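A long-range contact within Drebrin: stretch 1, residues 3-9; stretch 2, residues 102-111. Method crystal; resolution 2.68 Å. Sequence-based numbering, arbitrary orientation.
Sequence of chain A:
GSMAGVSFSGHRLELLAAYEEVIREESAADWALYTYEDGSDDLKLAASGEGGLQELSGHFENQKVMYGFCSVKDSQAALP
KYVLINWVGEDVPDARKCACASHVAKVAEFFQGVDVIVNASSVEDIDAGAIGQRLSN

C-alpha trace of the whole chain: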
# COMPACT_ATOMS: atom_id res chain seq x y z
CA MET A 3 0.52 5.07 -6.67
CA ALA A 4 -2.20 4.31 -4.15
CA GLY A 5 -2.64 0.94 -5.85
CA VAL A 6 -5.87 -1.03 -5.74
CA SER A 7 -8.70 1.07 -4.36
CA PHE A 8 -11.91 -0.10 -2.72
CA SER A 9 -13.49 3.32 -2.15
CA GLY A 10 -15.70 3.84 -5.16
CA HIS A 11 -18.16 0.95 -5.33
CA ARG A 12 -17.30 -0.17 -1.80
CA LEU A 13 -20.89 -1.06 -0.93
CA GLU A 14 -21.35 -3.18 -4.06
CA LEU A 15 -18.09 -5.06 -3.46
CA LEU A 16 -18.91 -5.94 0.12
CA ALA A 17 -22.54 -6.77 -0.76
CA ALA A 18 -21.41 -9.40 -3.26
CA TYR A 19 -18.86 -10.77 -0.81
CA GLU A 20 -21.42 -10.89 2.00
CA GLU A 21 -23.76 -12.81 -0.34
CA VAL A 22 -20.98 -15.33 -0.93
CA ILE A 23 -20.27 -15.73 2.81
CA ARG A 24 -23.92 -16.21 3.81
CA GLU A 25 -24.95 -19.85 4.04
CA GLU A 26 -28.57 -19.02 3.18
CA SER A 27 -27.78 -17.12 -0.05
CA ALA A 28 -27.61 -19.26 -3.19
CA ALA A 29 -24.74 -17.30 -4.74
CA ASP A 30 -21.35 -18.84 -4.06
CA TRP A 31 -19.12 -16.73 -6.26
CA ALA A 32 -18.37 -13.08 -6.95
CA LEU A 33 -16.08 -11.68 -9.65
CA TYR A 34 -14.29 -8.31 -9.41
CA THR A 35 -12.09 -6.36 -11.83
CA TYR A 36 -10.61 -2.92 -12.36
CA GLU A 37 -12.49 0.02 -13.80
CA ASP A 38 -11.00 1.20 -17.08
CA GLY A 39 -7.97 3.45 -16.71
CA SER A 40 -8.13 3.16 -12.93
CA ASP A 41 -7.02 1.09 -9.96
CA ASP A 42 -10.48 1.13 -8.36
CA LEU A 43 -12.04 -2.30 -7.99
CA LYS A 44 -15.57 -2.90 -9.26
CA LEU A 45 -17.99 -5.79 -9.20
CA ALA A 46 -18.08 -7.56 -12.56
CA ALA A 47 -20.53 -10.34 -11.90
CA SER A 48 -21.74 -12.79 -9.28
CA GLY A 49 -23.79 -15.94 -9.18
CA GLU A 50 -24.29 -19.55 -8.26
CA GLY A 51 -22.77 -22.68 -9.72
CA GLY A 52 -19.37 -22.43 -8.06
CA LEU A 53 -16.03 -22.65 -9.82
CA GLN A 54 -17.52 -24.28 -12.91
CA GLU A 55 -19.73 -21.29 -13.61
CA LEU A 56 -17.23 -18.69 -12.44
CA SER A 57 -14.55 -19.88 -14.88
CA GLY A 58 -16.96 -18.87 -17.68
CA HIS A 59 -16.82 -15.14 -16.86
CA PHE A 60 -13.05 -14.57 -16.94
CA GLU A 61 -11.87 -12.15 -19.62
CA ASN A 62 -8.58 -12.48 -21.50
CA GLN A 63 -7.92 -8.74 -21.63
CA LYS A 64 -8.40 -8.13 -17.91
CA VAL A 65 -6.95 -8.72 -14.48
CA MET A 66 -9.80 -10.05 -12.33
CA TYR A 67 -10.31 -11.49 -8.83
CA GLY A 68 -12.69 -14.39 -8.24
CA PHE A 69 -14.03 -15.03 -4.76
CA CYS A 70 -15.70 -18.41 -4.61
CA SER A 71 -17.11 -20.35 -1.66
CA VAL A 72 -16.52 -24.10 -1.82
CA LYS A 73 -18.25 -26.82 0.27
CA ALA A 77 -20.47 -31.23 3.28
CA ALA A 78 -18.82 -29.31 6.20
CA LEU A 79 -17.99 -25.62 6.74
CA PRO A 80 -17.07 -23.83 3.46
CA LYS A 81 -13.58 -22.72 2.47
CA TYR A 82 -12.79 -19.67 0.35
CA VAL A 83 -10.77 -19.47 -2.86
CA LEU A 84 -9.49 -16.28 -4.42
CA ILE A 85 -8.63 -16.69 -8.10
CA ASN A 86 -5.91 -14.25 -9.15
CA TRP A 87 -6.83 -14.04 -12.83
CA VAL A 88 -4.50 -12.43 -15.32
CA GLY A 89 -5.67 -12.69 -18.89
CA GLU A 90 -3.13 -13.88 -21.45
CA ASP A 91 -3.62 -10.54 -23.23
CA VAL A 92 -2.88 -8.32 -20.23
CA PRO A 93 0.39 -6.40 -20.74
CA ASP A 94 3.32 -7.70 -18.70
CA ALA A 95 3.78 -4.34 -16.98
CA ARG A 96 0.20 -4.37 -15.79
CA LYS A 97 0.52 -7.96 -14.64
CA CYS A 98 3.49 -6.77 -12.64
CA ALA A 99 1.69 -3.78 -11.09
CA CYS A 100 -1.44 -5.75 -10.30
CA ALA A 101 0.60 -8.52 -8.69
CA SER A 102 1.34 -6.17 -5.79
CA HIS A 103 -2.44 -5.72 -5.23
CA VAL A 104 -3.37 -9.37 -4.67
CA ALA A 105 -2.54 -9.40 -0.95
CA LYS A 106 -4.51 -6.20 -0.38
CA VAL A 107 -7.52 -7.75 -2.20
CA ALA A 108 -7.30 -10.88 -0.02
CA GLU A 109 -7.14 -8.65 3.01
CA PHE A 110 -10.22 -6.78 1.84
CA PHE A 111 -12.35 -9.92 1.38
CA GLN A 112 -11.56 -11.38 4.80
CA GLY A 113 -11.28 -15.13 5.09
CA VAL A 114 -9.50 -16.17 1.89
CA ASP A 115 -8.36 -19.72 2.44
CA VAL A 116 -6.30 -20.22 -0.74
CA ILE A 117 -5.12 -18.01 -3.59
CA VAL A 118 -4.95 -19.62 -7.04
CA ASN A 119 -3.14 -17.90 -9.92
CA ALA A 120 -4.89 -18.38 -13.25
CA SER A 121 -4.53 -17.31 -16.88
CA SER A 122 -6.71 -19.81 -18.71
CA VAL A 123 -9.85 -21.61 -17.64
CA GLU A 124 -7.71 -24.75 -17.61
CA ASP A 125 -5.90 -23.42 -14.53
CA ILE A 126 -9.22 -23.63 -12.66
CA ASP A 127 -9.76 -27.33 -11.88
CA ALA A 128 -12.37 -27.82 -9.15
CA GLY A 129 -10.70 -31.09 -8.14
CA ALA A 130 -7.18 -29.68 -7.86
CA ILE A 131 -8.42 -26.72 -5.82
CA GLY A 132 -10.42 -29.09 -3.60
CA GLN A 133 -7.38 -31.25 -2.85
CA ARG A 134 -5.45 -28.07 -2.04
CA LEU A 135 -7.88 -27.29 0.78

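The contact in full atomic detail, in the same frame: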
# COMPACT_ATOMS: atom_id res chain seq x y z
N MET A 3 1.92 5.37 -6.34
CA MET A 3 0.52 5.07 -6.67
C MET A 3 -0.19 4.44 -5.48
O MET A 3 0.35 3.58 -4.80
CB MET A 3 0.42 4.14 -7.89
N ALA A 4 -1.41 4.89 -5.23
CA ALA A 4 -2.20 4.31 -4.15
C ALA A 4 -2.40 2.82 -4.35
O ALA A 4 -2.56 2.08 -3.36
CB ALA A 4 -3.56 5.02 -4.05
N GLY A 5 -2.41 2.35 -5.59
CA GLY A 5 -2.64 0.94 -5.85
C GLY A 5 -4.12 0.64 -5.94
O GLY A 5 -4.95 1.53 -6.16
N VAL A 6 -4.46 -0.64 -5.76
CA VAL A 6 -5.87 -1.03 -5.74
C VAL A 6 -6.65 -0.17 -4.75
O VAL A 6 -6.18 0.14 -3.66
CB VAL A 6 -6.00 -2.54 -5.44
CG1 VAL A 6 -5.68 -2.84 -4.00
CG2 VAL A 6 -7.45 -2.99 -5.77
N SER A 7 -7.81 0.28 -5.18
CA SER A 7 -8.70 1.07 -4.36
C SER A 7 -10.03 0.35 -4.17
O SER A 7 -10.55 -0.28 -5.09
CB SER A 7 -8.95 2.43 -4.99
OG SER A 7 -10.22 2.91 -4.59
N PHE A 8 -10.58 0.43 -2.96
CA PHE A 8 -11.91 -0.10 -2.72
C PHE A 8 -12.91 0.99 -2.34
O PHE A 8 -13.95 0.68 -1.75
CB PHE A 8 -11.87 -1.17 -1.64
CG PHE A 8 -10.79 -2.18 -1.82
CD1 PHE A 8 -10.98 -3.29 -2.63
CD2 PHE A 8 -9.57 -2.04 -1.19
CE1 PHE A 8 -9.95 -4.22 -2.78
CE2 PHE A 8 -8.55 -2.97 -1.35
CZ PHE A 8 -8.73 -4.04 -2.14
N SER A 9 -12.63 2.26 -2.66
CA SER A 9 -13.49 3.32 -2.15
C SER A 9 -14.74 3.47 -2.99
O SER A 9 -15.85 3.24 -2.52
CB SER A 9 -12.73 4.65 -2.12
OG SER A 9 -11.59 4.54 -1.31
N SER A 102 1.18 -6.77 -7.10
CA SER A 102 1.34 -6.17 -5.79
C SER A 102 0.01 -5.81 -5.13
O SER A 102 0.02 -5.37 -3.98
CB SER A 102 2.24 -4.95 -5.92
OG SER A 102 1.63 -3.95 -6.71
N HIS A 103 -1.12 -5.96 -5.83
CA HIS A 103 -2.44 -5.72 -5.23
C HIS A 103 -3.06 -6.96 -4.60
O HIS A 103 -3.91 -6.83 -3.71
CB HIS A 103 -3.44 -5.19 -6.28
CG HIS A 103 -2.96 -3.98 -7.01
ND1 HIS A 103 -3.49 -3.59 -8.22
CD2 HIS A 103 -1.99 -3.08 -6.71
CE1 HIS A 103 -2.87 -2.49 -8.64
NE2 HIS A 103 -1.96 -2.16 -7.74
N VAL A 104 -2.64 -8.16 -5.02
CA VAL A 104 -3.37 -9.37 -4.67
C VAL A 104 -3.55 -9.47 -3.16
O VAL A 104 -4.67 -9.67 -2.67
CB VAL A 104 -2.65 -10.61 -5.24
CG1 VAL A 104 -3.33 -11.89 -4.77
CG2 VAL A 104 -2.60 -10.53 -6.75
N ALA A 105 -2.47 -9.27 -2.41
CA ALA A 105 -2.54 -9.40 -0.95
C ALA A 105 -3.54 -8.43 -0.35
O ALA A 105 -4.26 -8.77 0.60
CB ALA A 105 -1.16 -9.18 -0.35
N LYS A 106 -3.56 -7.20 -0.85
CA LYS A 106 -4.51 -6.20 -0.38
C LYS A 106 -5.96 -6.61 -0.71
O LYS A 106 -6.87 -6.40 0.10
CB LYS A 106 -4.11 -4.86 -1.00
CG LYS A 106 -4.56 -3.62 -0.28
CD LYS A 106 -3.65 -2.51 -0.71
CE LYS A 106 -4.38 -1.21 -0.88
NZ LYS A 106 -3.55 -0.29 -1.74
N VAL A 107 -6.18 -7.23 -1.88
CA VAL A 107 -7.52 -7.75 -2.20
C VAL A 107 -7.91 -8.88 -1.24
O VAL A 107 -9.04 -8.92 -0.74
CB VAL A 107 -7.58 -8.21 -3.66
CG1 VAL A 107 -8.84 -9.05 -3.90
CG2 VAL A 107 -7.56 -7.01 -4.60
N ALA A 108 -7.00 -9.81 -0.97
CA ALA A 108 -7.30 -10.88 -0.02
C ALA A 108 -7.57 -10.32 1.36
O ALA A 108 -8.39 -10.87 2.11
CB ALA A 108 -6.16 -11.90 0.04
N GLU A 109 -6.90 -9.24 1.71
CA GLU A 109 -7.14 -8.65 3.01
C GLU A 109 -8.49 -7.97 3.04
O GLU A 109 -9.15 -7.93 4.09
CB GLU A 109 -6.03 -7.65 3.32
CG GLU A 109 -6.02 -7.18 4.73
CD GLU A 109 -5.77 -8.31 5.70
OE1 GLU A 109 -5.21 -9.34 5.27
OE2 GLU A 109 -6.11 -8.16 6.89
N PHE A 110 -8.94 -7.46 1.89
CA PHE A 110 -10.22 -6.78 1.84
C PHE A 110 -11.37 -7.77 2.01
O PHE A 110 -12.28 -7.55 2.81
CB PHE A 110 -10.34 -5.98 0.54
CG PHE A 110 -11.61 -5.18 0.45
CD1 PHE A 110 -11.69 -3.91 1.03
CD2 PHE A 110 -12.70 -5.66 -0.26
CE1 PHE A 110 -12.85 -3.16 0.96
CE2 PHE A 110 -13.87 -4.90 -0.35
CZ PHE A 110 -13.93 -3.64 0.27
N PHE A 111 -11.30 -8.91 1.30
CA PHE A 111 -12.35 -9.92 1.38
C PHE A 111 -11.99 -10.99 2.41
O PHE A 111 -11.69 -12.14 2.08
CB PHE A 111 -12.59 -10.54 0.01
CG PHE A 111 -13.01 -9.55 -1.03
CD1 PHE A 111 -14.28 -8.97 -0.99
CD2 PHE A 111 -12.18 -9.25 -2.10
CE1 PHE A 111 -14.69 -8.08 -1.95
CE2 PHE A 111 -12.59 -8.34 -3.07
CZ PHE A 111 -13.85 -7.76 -3.00

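An extended segment without regular secondary structure can pack against a helix far away in sequence by presenting alternate side chains to it, and the N-terminal segment of Drebrin gives a compact example. Residues 3-9 lie along a helix almost a hundred positions further on, and together the two stretches bury 422 Å² of surface.

Met3, modelled only as far as CB, stays out of reach. At Ala4 the approach is made by the backbone: the carbonyl O of Ala4 lies 3.0 Å from NZ of Lys106, although the geometry leaves open whether the two are hydrogen-bonded.

Gly5 shows how glycine can serve a contact by what it lacks. Its phi and psi of 87° and -160° would jam a CB against the carbonyl O of Ala4, so the backbone alone calls for glycine. An ideally placed CB would also point toward the helix, only 3.4 Å from Lys106 NZ. Without one, the chain passes close to the imidazole, with Gly5 CA 3.7 Å from His103 NE2.

Val6 marks the closest backbone register, its CA 5.8 Å from the CA of His103. The main chain and side chain both meet the imidazole: Val6 N lies over one face of the ring, and Val6 CB makes a CH-pi contact with it, 4.1 Å from the ring centroid and 27° off the normal. Beyond the ring, Val6 CG2 reaches Val107 CG2 at 4.2 Å, an apolar contact with the next turn of the helix. The lysine is used in two ways here. Its NZ donates a weak hydrogen bond of 3.3 Å to Val6 O, while its aliphatic chain packs alongside the valine, Lys106 CE lying 3.8 Å from Val6 CG1.

The CA-to-CB bond of Ser7 points away from the helix, between the inward-pointing Val6 and Phe8. Its OG instead accepts a nearly linear hydrogen bond from Ser9 N, 3.2 Å long, which ties the segment to itself.

Phe8 points back toward the helix and contributes the largest buried area of the contact, 107 Å². Its ring forms an offset stack with that of Phe110, with centroids 4.0 Å apart and planes only 6° from parallel. The offset brings Phe110 CB over the face of the Phe8 ring, 3.9 Å from its centroid, and leaves Phe8 CB 3.4 Å from Phe110 CE1. The far end of the ring reaches back along the helix, where Phe8 CZ meets Val107 CG2 at 4.0 Å. Ser9 points away, and the contact ends.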